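Local coordinates for protein ubiquinol-cytochrome C chaperone (Brucella abortus NCTC 8038, PDB 6RWT) that probably acts as an assembly factor of respiratory complex III, a bacterial homolog of the mitochondrial chaperone Cbp3 that interacts with newly synthesized cytochrome b, at residues A128-L131 and T132-I135; T42-G45 and R46-M49. One frame throughout, in Å; residues are numbered along the deposited sequence.

Both contacts are local, each one helical turn folded on the next, and they sit at opposite kinds of helix end in this all-helical protein. Interaction 2 (42-45 with 46-49) starts helix 43-61 and is organised by an N-cap; interaction 1 (128-131 with 132-135) is the last part of helix 124-135. The two helices touch: CD1 of Ile-135 packs on CE of Met-49 at 3.6 Å, and Ile-135 also leans on Glu-48. Each contact is buried along one side and exposed along another. On the outer sides an arginine folds back over backbone atoms in both, but in interaction 2 it also carries a salt bridge, while interaction 1 adds a hydroxyl bond to a main-chain carbonyl.

Interaction 1 (A128-L131 and T132-I135); sequences AAAL and TRNI
The hydroxyl of Thr-132 turns back one helical turn and donates to the carbonyl of Ala-128, with Thr-132 OG1 2.8 Å from Ala-128 O. With OG1 beside its own backbone N (chi1 -56°), it reaches the same oxygen that Thr-132 N already binds at 3.0 Å, and the two donors approach from opposite faces of the carbonyl plane. Further round, the side chains of Leu-131 and Ile-135 lie side by side, with CD2 of the leucine 3.9 Å from CD1 of the isoleucine. The exposed Arg-133 leaves the helix extended, then bends at chi3 (64°), which brings its guanidinium back over Ala-130: Ala-130 CA lies 3.8 Å above one face, toward the rim, and Arg-133 NH2 is 3.9 Å from Ala-130 CB.

Neighbouring helices hold this last part of helix 124-135 in place. Leu-131 and Ile-135 both lean on Leu-148 of helix 145-161, while Ala-130 packs against Ala-114 and Tyr-115 of helix 100-120. Because Ala-128 O takes its hydroxyl hydrogen, Thr-132 needs no outside acceptor and can pack on Ala-145 and Trp-142; the polar link to helix 100-120 falls to Asn-134 ND2, bonded to Arg-111 O and Tyr-115 OH.

Interaction 2 (T42-G45 and R46-M49); sequences TPLG and RYEM
Arg-46 lays its guanidinium across the start of helix 43-61, one face turned to the backbone that joins Thr-42 to Pro-43. Thr-42 C and Pro-43 N each lie 3.5 Å above that face, toward its rim, and Arg-46 NH2 is 3.7 Å from Pro-43 CD. The chain gets there by bending at chi3 (-67°), which folds the group back along the proline. Asp-41 forms a salt bridge with NH1, so the group is held by charge as well as by contact. This is the solvent side: Pro-43 and Arg-46 are exposed, and an acetate, probably from the crystallisation liquor, lies near the arginine.

Beneath it the turn is firmly bonded. Thr-42 is the N-cap residue, and its OG1 accepts from Gly-45 N at 3.0 Å, while its carbonyl O takes Arg-46 N at 2.9 Å in an almost straight bond (172°). The buried Gly-45 begins the inner side, where Glu-48 and Met-49 are also enclosed.

Leu-44 bridges the two regimes. It is exposed, and its CD1 passes the Tyr-47 ring only loosely, 4.2 Å from the tyrosine CD2, and runs alongside Glu-48, 3.8 Å from the glutamate OE2. Tyr-47 packs on Phe-79 and Val-83 of helix 66-89 and on Phe-108 of helix 100-120. The Glu-48 carboxylate, bent at chi2, makes a salt bridge with Arg-111, a polar tie between helices at a buried position. An acidic group so placed is probably kept ionised by that arginine. At the helix start the work is shared differently: the threonine OG1 answers the amide end, probably easing its partial positive charge, and Asp-41 balances Arg-46.

Interaction 1 (A128-L131 and T132-I135)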
loop_
_atom_site.group_PDB
_atom_site.type_symbol
_atom_site.label_atom_id
_atom_site.label_comp_id
_atom_site.label_asym_id
_atom_site.label_seq_id
_atom_site.Cartn_x
_atom_site.Cartn_y
_atom_site.Cartn_z
ATOM N N ALA A 128 5.143 -15.472 1.100
ATOM C CA ALA A 128 5.203 -15.893 -0.316
ATOM C C ALA A 128 3.923 -16.593 -0.782
ATOM O O ALA A 128 3.467 -16.367 -1.909
ATOM C CB ALA A 128 6.413 -16.785 -0.561
ATOM N N ALA A 129 3.340 -17.421 0.088
ATOM C CA ALA A 129 2.059 -18.085 -0.197
ATOM C C ALA A 129 0.911 -17.077 -0.371
ATOM O O ALA A 129 0.114 -17.211 -1.305
ATOM C CB ALA A 129 1.722 -19.104 0.894
ATOM N N ALA A 130 0.839 -16.075 0.515
ATOM C CA ALA A 130 -0.170 -15.005 0.420
ATOM C C ALA A 130 0.001 -14.157 -0.854
ATOM O O ALA A 130 -0.977 -13.851 -1.550
ATOM C CB ALA A 130 -0.114 -14.113 1.655
ATOM N N LEU A 131 1.242 -13.797 -1.165
ATOM C CA LEU A 131 1.535 -13.066 -2.406
ATOM C C LEU A 131 1.131 -13.865 -3.663
ATOM O O LEU A 131 0.565 -13.293 -4.598
ATOM C CB LEU A 131 3.012 -12.665 -2.468
ATOM C CG LEU A 131 3.480 -11.591 -1.472
ATOM C CD1 LEU A 131 4.995 -11.539 -1.385
ATOM C CD2 LEU A 131 2.941 -10.211 -1.842
ATOM N N THR A 132 1.428 -15.172 -3.677
ATOM C CA THR A 132 1.060 -16.048 -4.799
ATOM C C THR A 132 -0.461 -16.127 -4.941
ATOM O O THR A 132 -0.986 -15.962 -6.039
ATOM C CB THR A 132 1.665 -17.477 -4.638
ATOM O OG1 THR A 132 3.090 -17.395 -4.491
ATOM C CG2 THR A 132 1.357 -18.363 -5.843
ATOM N N ARG A 133 -1.148 -16.370 -3.821
ATOM C CA ARG A 133 -2.619 -16.434 -3.760
ATOM C C ARG A 133 -3.261 -15.166 -4.337
ATOM O O ARG A 133 -4.176 -15.242 -5.155
ATOM C CB ARG A 133 -3.069 -16.628 -2.304
ATOM C CG ARG A 133 -4.511 -17.062 -2.110
ATOM C CD ARG A 133 -4.709 -17.782 -0.770
ATOM N NE ARG A 133 -4.447 -16.904 0.384
ATOM C CZ ARG A 133 -3.511 -17.070 1.330
ATOM N NH1 ARG A 133 -2.668 -18.104 1.339
ATOM N NH2 ARG A 133 -3.416 -16.166 2.306
ATOM N N ASN A 134 -2.761 -14.010 -3.914
ATOM C CA ASN A 134 -3.341 -12.717 -4.309
ATOM C C ASN A 134 -2.961 -12.266 -5.724
ATOM O O ASN A 134 -3.802 -11.688 -6.424
ATOM C CB ASN A 134 -2.964 -11.613 -3.299
ATOM C CG ASN A 134 -3.710 -11.730 -1.969
ATOM O OD1 ASN A 134 -4.636 -12.537 -1.804
ATOM N ND2 ASN A 134 -3.291 -10.926 -0.997
ATOM N N ILE A 135 -1.720 -12.528 -6.143
ATOM C CA ILE A 135 -1.156 -11.935 -7.374
ATOM C C ILE A 135 -1.037 -12.907 -8.561
ATOM O O ILE A 135 -1.331 -12.517 -9.691
ATOM C CB ILE A 135 0.216 -11.268 -7.094
ATOM C CG1 ILE A 135 0.079 -10.256 -5.945
ATOM C CG2 ILE A 135 0.755 -10.579 -8.348
ATOM C CD1 ILE A 135 1.389 -9.748 -5.369
#

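Interaction 2 (T42-G45 and R46-M49)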
loop_
_atom_site.group_PDB
_atom_site.type_symbol
_atom_site.label_atom_id
_atom_site.label_comp_id
_atom_site.label_asym_id
_atom_site.label_seq_id
_atom_site.Cartn_x
_atom_site.Cartn_y
_atom_site.Cartn_z
ATOM N N THR A 42 -1.505 -5.276 -15.820
ATOM C CA THR A 42 -2.934 -5.269 -16.133
ATOM C C THR A 42 -3.641 -4.416 -15.092
ATOM O O THR A 42 -3.049 -4.099 -14.049
ATOM C CB THR A 42 -3.515 -6.699 -16.107
ATOM O OG1 THR A 42 -3.460 -7.201 -14.766
ATOM C CG2 THR A 42 -2.723 -7.631 -17.059
ATOM N N PRO A 43 -4.901 -4.021 -15.347
ATOM C CA PRO A 43 -5.610 -3.265 -14.298
ATOM C C PRO A 43 -5.572 -3.939 -12.906
ATOM O O PRO A 43 -5.301 -3.268 -11.896
ATOM C CB PRO A 43 -7.026 -3.155 -14.865
ATOM C CG PRO A 43 -6.798 -3.074 -16.344
ATOM C CD PRO A 43 -5.658 -4.029 -16.615
ATOM N N LEU A 44 -5.804 -5.249 -12.860
ATOM C CA LEU A 44 -5.767 -5.973 -11.587
ATOM C C LEU A 44 -4.345 -6.101 -10.997
ATOM O O LEU A 44 -4.160 -5.936 -9.791
ATOM C CB LEU A 44 -6.436 -7.349 -11.711
ATOM C CG LEU A 44 -6.607 -8.133 -10.396
ATOM C CD1 LEU A 44 -7.295 -7.321 -9.294
ATOM C CD2 LEU A 44 -7.367 -9.426 -10.658
ATOM N N GLY A 45 -3.351 -6.393 -11.829
ATOM C CA GLY A 45 -1.972 -6.525 -11.340
ATOM C C GLY A 45 -1.398 -5.226 -10.785
ATOM O O GLY A 45 -0.706 -5.220 -9.756
ATOM N N ARG A 46 -1.687 -4.117 -11.469
ATOM C CA ARG A 46 -1.302 -2.783 -10.976
ATOM C C ARG A 46 -2.002 -2.444 -9.637
ATOM O O ARG A 46 -1.382 -1.862 -8.726
ATOM C CB ARG A 46 -1.552 -1.704 -12.045
ATOM C CG ARG A 46 -0.684 -1.866 -13.293
ATOM C CD ARG A 46 -0.772 -0.703 -14.274
ATOM N NE ARG A 46 -2.083 -0.566 -14.921
ATOM C CZ ARG A 46 -2.459 -1.138 -16.071
ATOM N NH1 ARG A 46 -1.651 -1.948 -16.762
ATOM N NH2 ARG A 46 -3.679 -0.893 -16.539
ATOM N N TYR A 47 -3.281 -2.822 -9.509
ATOM C CA TYR A 47 -3.989 -2.727 -8.220
ATOM C C TYR A 47 -3.281 -3.551 -7.115
ATOM O O TYR A 47 -3.168 -3.085 -5.965
ATOM C CB TYR A 47 -5.486 -3.111 -8.344
ATOM C CG TYR A 47 -6.121 -3.338 -6.982
ATOM C CD1 TYR A 47 -6.669 -2.283 -6.259
ATOM C CD2 TYR A 47 -6.083 -4.602 -6.371
ATOM C CE1 TYR A 47 -7.207 -2.481 -4.990
ATOM C CE2 TYR A 47 -6.601 -4.810 -5.099
ATOM C CZ TYR A 47 -7.161 -3.751 -4.406
ATOM O OH TYR A 47 -7.661 -3.946 -3.136
ATOM N N GLU A 48 -2.810 -4.763 -7.442
ATOM C CA GLU A 48 -2.130 -5.588 -6.429
ATOM C C GLU A 48 -0.871 -4.873 -5.911
ATOM O O GLU A 48 -0.585 -4.905 -4.713
ATOM C CB GLU A 48 -1.780 -6.998 -6.949
ATOM C CG GLU A 48 -2.960 -7.918 -7.287
ATOM C CD GLU A 48 -3.922 -8.187 -6.129
ATOM O OE1 GLU A 48 -3.533 -8.055 -4.948
ATOM O OE2 GLU A 48 -5.091 -8.564 -6.400
ATOM N N MET A 49 -0.128 -4.218 -6.797
ATOM C CA MET A 49 1.060 -3.467 -6.361
ATOM C C MET A 49 0.694 -2.203 -5.567
ATOM O O MET A 49 1.322 -1.920 -4.532
ATOM C CB MET A 49 1.985 -3.133 -7.546
ATOM C CG MET A 49 2.670 -4.348 -8.194
ATOM S SD MET A 49 3.726 -5.305 -7.074
ATOM C CE MET A 49 2.591 -6.578 -6.570
#